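Local coordinates for ALBA-Domain Protein (Trypanosoma brucei, PDB 7DL8), which probably binds RNA through a compact alpha/beta domain of the Alba family, at residues Pro10-Val14 / Thr29-Asp35; Met64-Ile70 / Glu89-Ala95; Lys22-Val26 / Ser54-Leu59. One frame throughout, in Å; residues are numbered along the deposited sequence.

Contact 1 (Pro10-Val14 / Thr29-Asp35)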
loop_
_atom_site.group_PDB
_atom_site.type_symbol
_atom_site.label_atom_id
_atom_site.label_comp_id
_atom_site.label_asym_id
_atom_site.label_seq_id
_atom_site.Cartn_x
_atom_site.Cartn_y
_atom_site.Cartn_z
ATOM N N PRO A 10 2.990 -25.207 3.433
ATOM C CA PRO A 10 2.107 -26.110 4.181
ATOM C C PRO A 10 0.654 -25.666 4.101
ATOM O O PRO A 10 0.328 -24.548 3.698
ATOM C CB PRO A 10 2.645 -26.029 5.615
ATOM C CG PRO A 10 4.059 -25.565 5.464
ATOM C CD PRO A 10 4.047 -24.639 4.286
ATOM N N ARG A 11 -0.235 -26.582 4.496
ATOM C CA ARG A 11 -1.666 -26.308 4.412
ATOM C C ARG A 11 -2.071 -25.171 5.341
ATOM O O ARG A 11 -2.941 -24.361 5.000
ATOM C CB ARG A 11 -2.468 -27.570 4.733
ATOM C CG ARG A 11 -3.974 -27.379 4.620
ATOM C CD ARG A 11 -4.740 -28.522 5.264
ATOM N NE ARG A 11 -6.183 -28.290 5.237
ATOM C CZ ARG A 11 -6.954 -28.234 6.318
ATOM N NH1 ARG A 11 -6.425 -28.397 7.523
ATOM N NH2 ARG A 11 -8.257 -28.016 6.195
ATOM N N ASN A 12 -1.450 -25.089 6.519
ATOM C CA ASN A 12 -1.793 -24.078 7.512
ATOM C C ASN A 12 -0.987 -22.795 7.350
ATOM O O ASN A 12 -0.749 -22.086 8.336
ATOM C CB ASN A 12 -1.615 -24.642 8.923
ATOM C CG ASN A 12 -0.194 -25.086 9.198
ATOM O OD1 ASN A 12 0.614 -25.225 8.279
ATOM N ND2 ASN A 12 0.121 -25.305 10.467
ATOM N N SER A 13 -0.560 -22.479 6.130
ATOM C CA SER A 13 0.173 -21.253 5.845
ATOM C C SER A 13 -0.588 -20.488 4.775
ATOM O O SER A 13 -0.747 -20.977 3.651
ATOM C CB SER A 13 1.603 -21.555 5.392
ATOM O OG SER A 13 2.142 -20.476 4.648
ATOM N N VAL A 14 -1.048 -19.291 5.123
ATOM C CA VAL A 14 -1.810 -18.430 4.228
ATOM C C VAL A 14 -0.905 -17.284 3.800
ATOM O O VAL A 14 -0.428 -16.512 4.640
ATOM C CB VAL A 14 -3.091 -17.905 4.899
ATOM C CG1 VAL A 14 -3.867 -17.012 3.942
ATOM C CG2 VAL A 14 -3.950 -19.063 5.377
ATOM N N THR A 29 -8.307 -18.470 6.852
ATOM C CA THR A 29 -7.725 -18.665 8.177
ATOM C C THR A 29 -8.758 -19.210 9.156
ATOM O O THR A 29 -8.461 -20.119 9.940
ATOM C CB THR A 29 -7.143 -17.348 8.694
ATOM O OG1 THR A 29 -6.234 -16.809 7.724
ATOM C CG2 THR A 29 -6.406 -17.566 10.008
ATOM N N LYS A 30 -9.979 -18.669 9.122
ATOM C CA LYS A 30 -11.037 -19.173 9.991
ATOM C C LYS A 30 -11.380 -20.619 9.658
ATOM O O LYS A 30 -11.560 -21.447 10.559
ATOM C CB LYS A 30 -12.279 -18.288 9.875
ATOM C CG LYS A 30 -12.203 -16.999 10.673
ATOM C CD LYS A 30 -13.553 -16.300 10.727
ATOM C CE LYS A 30 -13.836 -15.533 9.448
ATOM N NZ LYS A 30 -14.995 -14.610 9.603
ATOM N N HIS A 31 -11.478 -20.939 8.366
ATOM C CA HIS A 31 -11.819 -22.298 7.958
ATOM C C HIS A 31 -10.725 -23.284 8.348
ATOM O O HIS A 31 -11.019 -24.412 8.761
ATOM C CB HIS A 31 -12.072 -22.343 6.452
ATOM C CG HIS A 31 -12.151 -23.728 5.891
ATOM N ND1 HIS A 31 -13.238 -24.552 6.090
ATOM C CD2 HIS A 31 -11.278 -24.435 5.135
ATOM C CE1 HIS A 31 -13.032 -25.706 5.482
ATOM N NE2 HIS A 31 -11.849 -25.661 4.894
ATOM N N LEU A 32 -9.458 -22.880 8.222
ATOM C CA LEU A 32 -8.363 -23.784 8.558
ATOM C C LEU A 32 -8.312 -24.057 10.055
ATOM O O LEU A 32 -8.067 -25.193 10.475
ATOM C CB LEU A 32 -7.033 -23.202 8.076
ATOM C CG LEU A 32 -6.763 -23.244 6.571
ATOM C CD1 LEU A 32 -5.501 -22.466 6.231
ATOM C CD2 LEU A 32 -6.660 -24.680 6.082
ATOM N N LEU A 33 -8.572 -23.037 10.877
ATOM C CA LEU A 33 -8.592 -23.251 12.320
ATOM C C LEU A 33 -9.763 -24.135 12.725
ATOM O O LEU A 33 -9.619 -25.014 13.582
ATOM C CB LEU A 33 -8.659 -21.911 13.052
ATOM C CG LEU A 33 -7.425 -21.010 12.986
ATOM C CD1 LEU A 33 -7.718 -19.654 13.609
ATOM C CD2 LEU A 33 -6.242 -21.676 13.672
ATOM N N HIS A 34 -10.919 -23.946 12.087
ATOM C CA HIS A 34 -12.090 -24.752 12.411
ATOM C C HIS A 34 -11.917 -26.199 11.968
ATOM O O HIS A 34 -12.495 -27.106 12.580
ATOM C CB HIS A 34 -13.332 -24.136 11.768
ATOM C CG HIS A 34 -14.568 -24.966 11.914
ATOM N ND1 HIS A 34 -15.169 -25.202 13.133
ATOM C CD2 HIS A 34 -15.327 -25.605 10.993
ATOM C CE1 HIS A 34 -16.237 -25.956 12.956
ATOM N NE2 HIS A 34 -16.356 -26.215 11.666
ATOM N N ASP A 35 -11.132 -26.437 10.919
ATOM C CA ASP A 35 -10.929 -27.777 10.373
ATOM C C ASP A 35 -9.658 -28.436 10.905
ATOM O O ASP A 35 -8.920 -29.078 10.153
ATOM C CB ASP A 35 -10.912 -27.724 8.847
ATOM C CG ASP A 35 -11.025 -29.099 8.210
ATOM O OD1 ASP A 35 -11.460 -30.043 8.901
ATOM O OD2 ASP A 35 -10.678 -29.232 7.017
#

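Contact 2 (Met64-Ile70 / Glu89-Ala95)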
loop_
_atom_site.group_PDB
_atom_site.type_symbol
_atom_site.label_atom_id
_atom_site.label_comp_id
_atom_site.label_asym_id
_atom_site.label_seq_id
_atom_site.Cartn_x
_atom_site.Cartn_y
_atom_site.Cartn_z
ATOM N N MET A 64 -11.676 -13.744 17.036
ATOM C CA MET A 64 -11.538 -15.123 16.584
ATOM C C MET A 64 -10.170 -15.720 16.868
ATOM O O MET A 64 -10.077 -16.923 17.134
ATOM C CB MET A 64 -11.803 -15.217 15.077
ATOM C CG MET A 64 -13.171 -14.730 14.655
ATOM S SD MET A 64 -14.495 -15.720 15.364
ATOM C CE MET A 64 -14.720 -16.933 14.070
ATOM N N VAL A 65 -9.105 -14.920 16.822
ATOM C CA VAL A 65 -7.752 -15.435 16.961
ATOM C C VAL A 65 -7.019 -14.663 18.048
ATOM O O VAL A 65 -7.434 -13.583 18.473
ATOM C CB VAL A 65 -6.955 -15.362 15.639
ATOM C CG1 VAL A 65 -7.760 -15.948 14.488
ATOM C CG2 VAL A 65 -6.545 -13.925 15.344
ATOM N N VAL A 66 -5.911 -15.247 18.494
ATOM C CA VAL A 66 -4.931 -14.569 19.328
ATOM C C VAL A 66 -3.572 -14.738 18.667
ATOM O O VAL A 66 -3.260 -15.808 18.134
ATOM C CB VAL A 66 -4.917 -15.114 20.772
ATOM C CG1 VAL A 66 -6.154 -14.647 21.524
ATOM C CG2 VAL A 66 -4.835 -16.631 20.770
ATOM N N VAL A 67 -2.773 -13.676 18.686
ATOM C CA VAL A 67 -1.466 -13.698 18.039
ATOM C C VAL A 67 -0.481 -14.431 18.949
ATOM O O VAL A 67 -0.299 -14.064 20.107
ATOM C CB VAL A 67 -0.977 -12.277 17.730
ATOM C CG1 VAL A 67 0.424 -12.321 17.147
ATOM C CG2 VAL A 67 -1.937 -11.592 16.767
ATOM N N LYS A 68 0.148 -15.474 18.407
ATOM C CA LYS A 68 1.137 -16.237 19.159
ATOM C C LYS A 68 2.565 -15.788 18.891
ATOM O O LYS A 68 3.410 -15.887 19.787
ATOM C CB LYS A 68 1.007 -17.732 18.833
ATOM C CG LYS A 68 1.997 -18.627 19.567
ATOM C CD LYS A 68 1.984 -20.047 19.022
ATOM C CE LYS A 68 3.048 -20.903 19.693
ATOM N NZ LYS A 68 4.424 -20.391 19.435
ATOM N N LYS A 69 2.847 -15.257 17.702
ATOM C CA LYS A 69 4.206 -14.874 17.343
ATOM C C LYS A 69 4.177 -14.042 16.071
ATOM O O LYS A 69 3.386 -14.314 15.165
ATOM C CB LYS A 69 5.092 -16.111 17.143
ATOM C CG LYS A 69 6.583 -15.828 17.168
ATOM C CD LYS A 69 7.379 -17.120 17.212
ATOM C CE LYS A 69 7.648 -17.650 15.813
ATOM N NZ LYS A 69 7.858 -19.124 15.806
ATOM N N ILE A 70 5.040 -13.029 16.016
ATOM C CA ILE A 70 5.263 -12.230 14.816
ATOM C C ILE A 70 6.766 -12.142 14.596
ATOM O O ILE A 70 7.502 -11.713 15.493
ATOM C CB ILE A 70 4.653 -10.821 14.923
ATOM C CG1 ILE A 70 3.166 -10.897 15.267
ATOM C CG2 ILE A 70 4.855 -10.058 13.625
ATOM C CD1 ILE A 70 2.503 -9.541 15.404
ATOM N N GLU A 89 5.567 -12.605 9.219
ATOM C CA GLU A 89 4.885 -13.872 9.469
ATOM C C GLU A 89 4.202 -13.799 10.828
ATOM O O GLU A 89 4.877 -13.694 11.858
ATOM C CB GLU A 89 5.854 -15.053 9.411
ATOM C CG GLU A 89 5.180 -16.404 9.590
ATOM C CD GLU A 89 6.159 -17.559 9.541
ATOM O OE1 GLU A 89 6.856 -17.792 10.552
ATOM O OE2 GLU A 89 6.230 -18.235 8.493
ATOM N N ILE A 90 2.873 -13.848 10.829
ATOM C CA ILE A 90 2.071 -13.805 12.046
ATOM C C ILE A 90 1.463 -15.181 12.275
ATOM O O ILE A 90 0.803 -15.732 11.387
ATOM C CB ILE A 90 0.975 -12.728 11.961
ATOM C CG1 ILE A 90 1.596 -11.357 11.687
ATOM C CG2 ILE A 90 0.152 -12.701 13.241
ATOM C CD1 ILE A 90 0.868 -10.558 10.628
ATOM N N VAL A 91 1.690 -15.734 13.463
ATOM C CA VAL A 91 1.132 -17.024 13.853
ATOM C C VAL A 91 -0.089 -16.760 14.723
ATOM O O VAL A 91 0.017 -16.126 15.779
ATOM C CB VAL A 91 2.166 -17.881 14.601
ATOM C CG1 VAL A 91 1.580 -19.243 14.945
ATOM C CG2 VAL A 91 3.433 -18.028 13.774
ATOM N N VAL A 92 -1.248 -17.247 14.285
ATOM C CA VAL A 92 -2.499 -17.058 15.005
ATOM C C VAL A 92 -3.041 -18.418 15.424
ATOM O O VAL A 92 -2.887 -19.411 14.705
ATOM C CB VAL A 92 -3.537 -16.291 14.156
ATOM C CG1 VAL A 92 -2.991 -14.929 13.758
ATOM C CG2 VAL A 92 -3.927 -17.093 12.919
ATOM N N THR A 93 -3.654 -18.459 16.603
ATOM C CA THR A 93 -4.343 -19.635 17.112
ATOM C C THR A 93 -5.766 -19.244 17.482
ATOM O O THR A 93 -6.134 -18.067 17.460
ATOM C CB THR A 93 -3.624 -20.244 18.325
ATOM O OG1 THR A 93 -3.769 -19.377 19.456
ATOM C CG2 THR A 93 -2.145 -20.449 18.029
ATOM N N LYS A 94 -6.571 -20.247 17.821
ATOM C CA LYS A 94 -7.953 -19.992 18.206
ATOM C C LYS A 94 -8.016 -19.149 19.471
ATOM O O LYS A 94 -7.241 -19.347 20.412
ATOM C CB LYS A 94 -8.694 -21.306 18.444
ATOM C CG LYS A 94 -9.283 -21.961 17.215
ATOM C CD LYS A 94 -10.007 -23.235 17.617
ATOM C CE LYS A 94 -10.009 -24.249 16.499
ATOM N NZ LYS A 94 -8.664 -24.867 16.313
ATOM N N ALA A 95 -8.950 -18.206 19.493
ATOM C CA ALA A 95 -9.253 -17.470 20.707
ATOM C C ALA A 95 -10.318 -18.223 21.495
ATOM O O ALA A 95 -10.905 -19.197 21.019
ATOM C CB ALA A 95 -9.719 -16.052 20.380
#

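Contact 3 (Lys22-Val26 / Ser54-Leu59)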
loop_
_atom_site.group_PDB
_atom_site.type_symbol
_atom_site.label_atom_id
_atom_site.label_comp_id
_atom_site.label_asym_id
_atom_site.label_seq_id
_atom_site.Cartn_x
_atom_site.Cartn_y
_atom_site.Cartn_z
ATOM N N LYS A 22 -8.383 -9.437 1.260
ATOM C CA LYS A 22 -8.260 -9.607 2.705
ATOM C C LYS A 22 -9.433 -10.399 3.273
ATOM O O LYS A 22 -9.270 -11.128 4.259
ATOM C CB LYS A 22 -8.143 -8.245 3.394
ATOM C CG LYS A 22 -9.380 -7.363 3.285
ATOM C CD LYS A 22 -9.078 -5.929 3.700
ATOM C CE LYS A 22 -10.349 -5.095 3.762
ATOM N NZ LYS A 22 -10.464 -4.169 2.600
ATOM N N PHE A 23 -10.622 -10.257 2.679
ATOM C CA PHE A 23 -11.778 -11.015 3.146
ATOM C C PHE A 23 -11.585 -12.508 2.907
ATOM O O PHE A 23 -12.004 -13.335 3.725
ATOM C CB PHE A 23 -13.046 -10.533 2.441
ATOM C CG PHE A 23 -13.342 -9.074 2.641
ATOM C CD1 PHE A 23 -13.922 -8.622 3.814
ATOM C CD2 PHE A 23 -13.044 -8.153 1.650
ATOM C CE1 PHE A 23 -14.200 -7.279 3.995
ATOM C CE2 PHE A 23 -13.316 -6.810 1.825
ATOM C CZ PHE A 23 -13.895 -6.372 2.999
ATOM N N LEU A 24 -10.948 -12.870 1.792
ATOM C CA LEU A 24 -10.730 -14.278 1.486
ATOM C C LEU A 24 -9.709 -14.899 2.431
ATOM O O LEU A 24 -9.887 -16.036 2.883
ATOM C CB LEU A 24 -10.287 -14.432 0.031
ATOM C CG LEU A 24 -9.835 -15.821 -0.422
ATOM C CD1 LEU A 24 -10.952 -16.839 -0.244
ATOM C CD2 LEU A 24 -9.368 -15.780 -1.868
ATOM N N PHE A 25 -8.634 -14.170 2.747
ATOM C CA PHE A 25 -7.620 -14.713 3.645
ATOM C C PHE A 25 -8.129 -14.812 5.077
ATOM O O PHE A 25 -7.709 -15.707 5.820
ATOM C CB PHE A 25 -6.353 -13.856 3.601
ATOM C CG PHE A 25 -5.736 -13.751 2.236
ATOM C CD1 PHE A 25 -5.511 -14.884 1.472
ATOM C CD2 PHE A 25 -5.367 -12.518 1.723
ATOM C CE1 PHE A 25 -4.942 -14.789 0.215
ATOM C CE2 PHE A 25 -4.798 -12.415 0.467
ATOM C CZ PHE A 25 -4.584 -13.553 -0.287
ATOM N N VAL A 26 -9.026 -13.910 5.483
ATOM C CA VAL A 26 -9.667 -14.035 6.788
ATOM C C VAL A 26 -10.530 -15.289 6.841
ATOM O O VAL A 26 -10.506 -16.040 7.825
ATOM C CB VAL A 26 -10.484 -12.766 7.104
ATOM C CG1 VAL A 26 -11.486 -13.035 8.216
ATOM C CG2 VAL A 26 -9.560 -11.620 7.486
ATOM N N SER A 54 -3.527 -6.211 8.283
ATOM C CA SER A 54 -4.958 -5.930 8.281
ATOM C C SER A 54 -5.784 -7.208 8.343
ATOM O O SER A 54 -6.866 -7.214 8.941
ATOM C CB SER A 54 -5.329 -5.117 7.040
ATOM O OG SER A 54 -6.708 -5.248 6.734
ATOM N N VAL A 55 -5.291 -8.296 7.747
ATOM C CA VAL A 55 -5.998 -9.572 7.828
ATOM C C VAL A 55 -6.045 -10.064 9.270
ATOM O O VAL A 55 -7.077 -10.561 9.739
ATOM C CB VAL A 55 -5.341 -10.605 6.893
ATOM C CG1 VAL A 55 -5.763 -12.018 7.266
ATOM C CG2 VAL A 55 -5.694 -10.308 5.444
ATOM N N VAL A 56 -4.942 -9.903 10.004
ATOM C CA VAL A 56 -4.896 -10.372 11.384
ATOM C C VAL A 56 -5.713 -9.457 12.289
ATOM O O VAL A 56 -6.404 -9.923 13.204
ATOM C CB VAL A 56 -3.435 -10.486 11.856
ATOM C CG1 VAL A 56 -3.368 -10.721 13.359
ATOM C CG2 VAL A 56 -2.719 -11.598 11.103
ATOM N N GLU A 57 -5.657 -8.145 12.046
ATOM C CA GLU A 57 -6.447 -7.214 12.844
ATOM C C GLU A 57 -7.942 -7.437 12.645
ATOM O O GLU A 57 -8.723 -7.280 13.589
ATOM C CB GLU A 57 -6.072 -5.772 12.503
ATOM C CG GLU A 57 -4.730 -5.321 13.069
ATOM C CD GLU A 57 -4.585 -5.608 14.553
ATOM O OE1 GLU A 57 -5.506 -5.259 15.323
ATOM O OE2 GLU A 57 -3.548 -6.179 14.951
ATOM N N MET A 58 -8.356 -7.807 11.431
ATOM C CA MET A 58 -9.757 -8.141 11.201
ATOM C C MET A 58 -10.168 -9.368 12.005
ATOM O O MET A 58 -11.256 -9.400 12.592
ATOM C CB MET A 58 -10.004 -8.371 9.712
ATOM C CG MET A 58 -10.155 -7.096 8.904
ATOM S SD MET A 58 -10.619 -7.426 7.194
ATOM C CE MET A 58 -12.249 -8.132 7.423
ATOM N N LEU A 59 -9.308 -10.388 12.041
ATOM C CA LEU A 59 -9.589 -11.562 12.861
ATOM C C LEU A 59 -9.619 -11.205 14.342
ATOM O O LEU A 59 -10.379 -11.804 15.109
ATOM C CB LEU A 59 -8.554 -12.656 12.595
ATOM C CG LEU A 59 -8.587 -13.306 11.212
ATOM C CD1 LEU A 59 -7.185 -13.683 10.769
ATOM C CD2 LEU A 59 -9.498 -14.520 11.224
#

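Contact 1 (Pro10-Val14 / Thr29-Asp35)
With CG anti to the backbone N (chi1 -178°) and the chain extended as far as NE, Arg11 reaches across to the last turn of helix 22-34, where it meets Leu32. The contact joins the turn leading into strand 13-16 to helix 22-34, the first two elements of a beta-alpha-beta unit that strand 39-45 completes. The two side chains lie antiparallel alongside each other, and Leu32 CD2 sits over the centre of one face of the guanidinium, 3.6 Å from Arg11 CZ. The other branch, Leu32 CD1, turns to the backbone and lies 3.4 Å from Arg11 O.

Beyond the leucine, Arg11 NH2 forms a salt bridge with Asp35 OD2 at 2.8 Å. The hydrogen bond within it is weak: its N-H...O angle is 117°, and the guanidinium and carboxylate planes stand 88° apart, which rules out a flat bidentate pairing. A second salt bridge links Arg11 NH1 to Glu37, so the group is shared between two carboxylates just after the helix.

Towards the interior the contact becomes apolar. Val14, at the start of the strand, directs its side chain to the helix and shares Val40 with Leu32 and Thr29. Its CG2 lies 3.8 Å from Leu32 CD1 and 4.0 Å from Thr29 OG1, a hydroxyl hydrogen-bonded to Phe25 O, one helical turn earlier.

Contact 2 (Met64-Ile70 / Glu89-Ala95)
Val91 O receives the shortest hydrogen bond between these strands, from Lys68 N at 2.7 Å, with an N-H...O angle of 165°. Next to it, Val91 N gives a bond of 2.8 Å to Lys69 O, almost straight at 175°. Lys68 and Lys69 thus both face Val91, and the register shifts by one between Val67 and Lys69: a classic beta bulge in the antiparallel hairpin of strands 65-76 and 84-94. The axes of the short segments meet at 138°, antiparallel with a marked twist to which the bulge may contribute.

On the other side of the bulge Val66 and Thr93 form a hydrogen-bonded pair. Val66 N binds Thr93 O at 3.0 Å, and Thr93 N returns a bond to Val66 O, which it meets in the carbonyl plane. The last bond, Ala95 N to Met64 O, is less regular, its donor standing above the carbonyl plane.

Side chains separate by face. Val67, Ile70, Ile90 and Val92 share one. There Ile70 and Ile90 run alongside each other in the same sense, with their CG1 atoms 3.9 Å apart; Ile90 CG2 reaches Val67 CG1 at the same distance of 3.9 Å. Val66, Lys69, Val91 and Thr93 occupy the reverse face, where Val66 CG2 lies 3.2 Å from Thr93 OG1, a close methyl-to-hydroxyl packing contact, not a hydrogen bond.

The chemistry implies that main-chain bonds fix the bulged register, while the aliphatic face of Val67, Ile90 and Val92 packs against the helices and Ile70 against Ile70 of the second subunit.

Contact 3 (Lys22-Val26 / Ser54-Leu59)
The Phe23 ring meets Met58 of helix 49-61 obliquely, Met58 CE lying 4.0 Å from Phe23 CD1, with Lys22 CG over one face of the ring, offset toward the rim. The sulfur, Met58 SD, lies 5.3 Å from the Phe23 ring centroid and 32° off the normal, a Met-aromatic contact. Val55 CG2 instead comes to the edge of the Phe25 ring, near its plane, and lies 4.1 Å from Phe25 CB.

Lys22 takes the rotamer with CG between its backbone N and carbonyl carbon (chi1 65°), which carries the aliphatic chain across Met58 at about a right angle; Lys22 CD is 4.1 Å from Met58 SD. At its base, Lys22 CB touches Val55 CG2 at 3.8 Å. The ammonium leaves the pair, and Lys22 NZ hydrogen-bonds to Tyr18 O of the third subunit.

Val26 packs against Val55, Met58 and Leu59. It runs counter to Val55 and to Leu59: Val26 CG2 meets Val55 CG1 at 3.8 Å, and Val26 CG1 meets Leu59 CD2 at 3.9 Å. Met58 also packs on Arg74 of the second subunit, so other chains flank the pair.

The axes of the short segments approach to 9.3 Å at a signed crossing angle of -57°. Across that crossing, the methyl and thioether contacts make this the packing of the two helices that lie on the sheet in the Alba fold.

Overall arrangement
Along the chain, contacts 1 and 3 alternate their segments and share helix 22-34, whereas contact 2 opens only after both have closed. The centre of contact 2 lies about 12 Å from the centre of either of the others, and those of contacts 1 and 3 are about 13 Å apart. Contacts 1 and 2 reach the same four-stranded mixed sheet, at its outermost strands 13-16 and 65-76 respectively, and contact 3 joins the two helices packed on it. Leu59 touches Thr29, Lys30 and Val65, and Thr29 meets Val92. Their apolar parts thus meet in a shared interior between sheet and helices, while the Arg11 end of contact 1 lies at the surface. Contacts 2 and 3 also reach other subunits of the four-chain assembly.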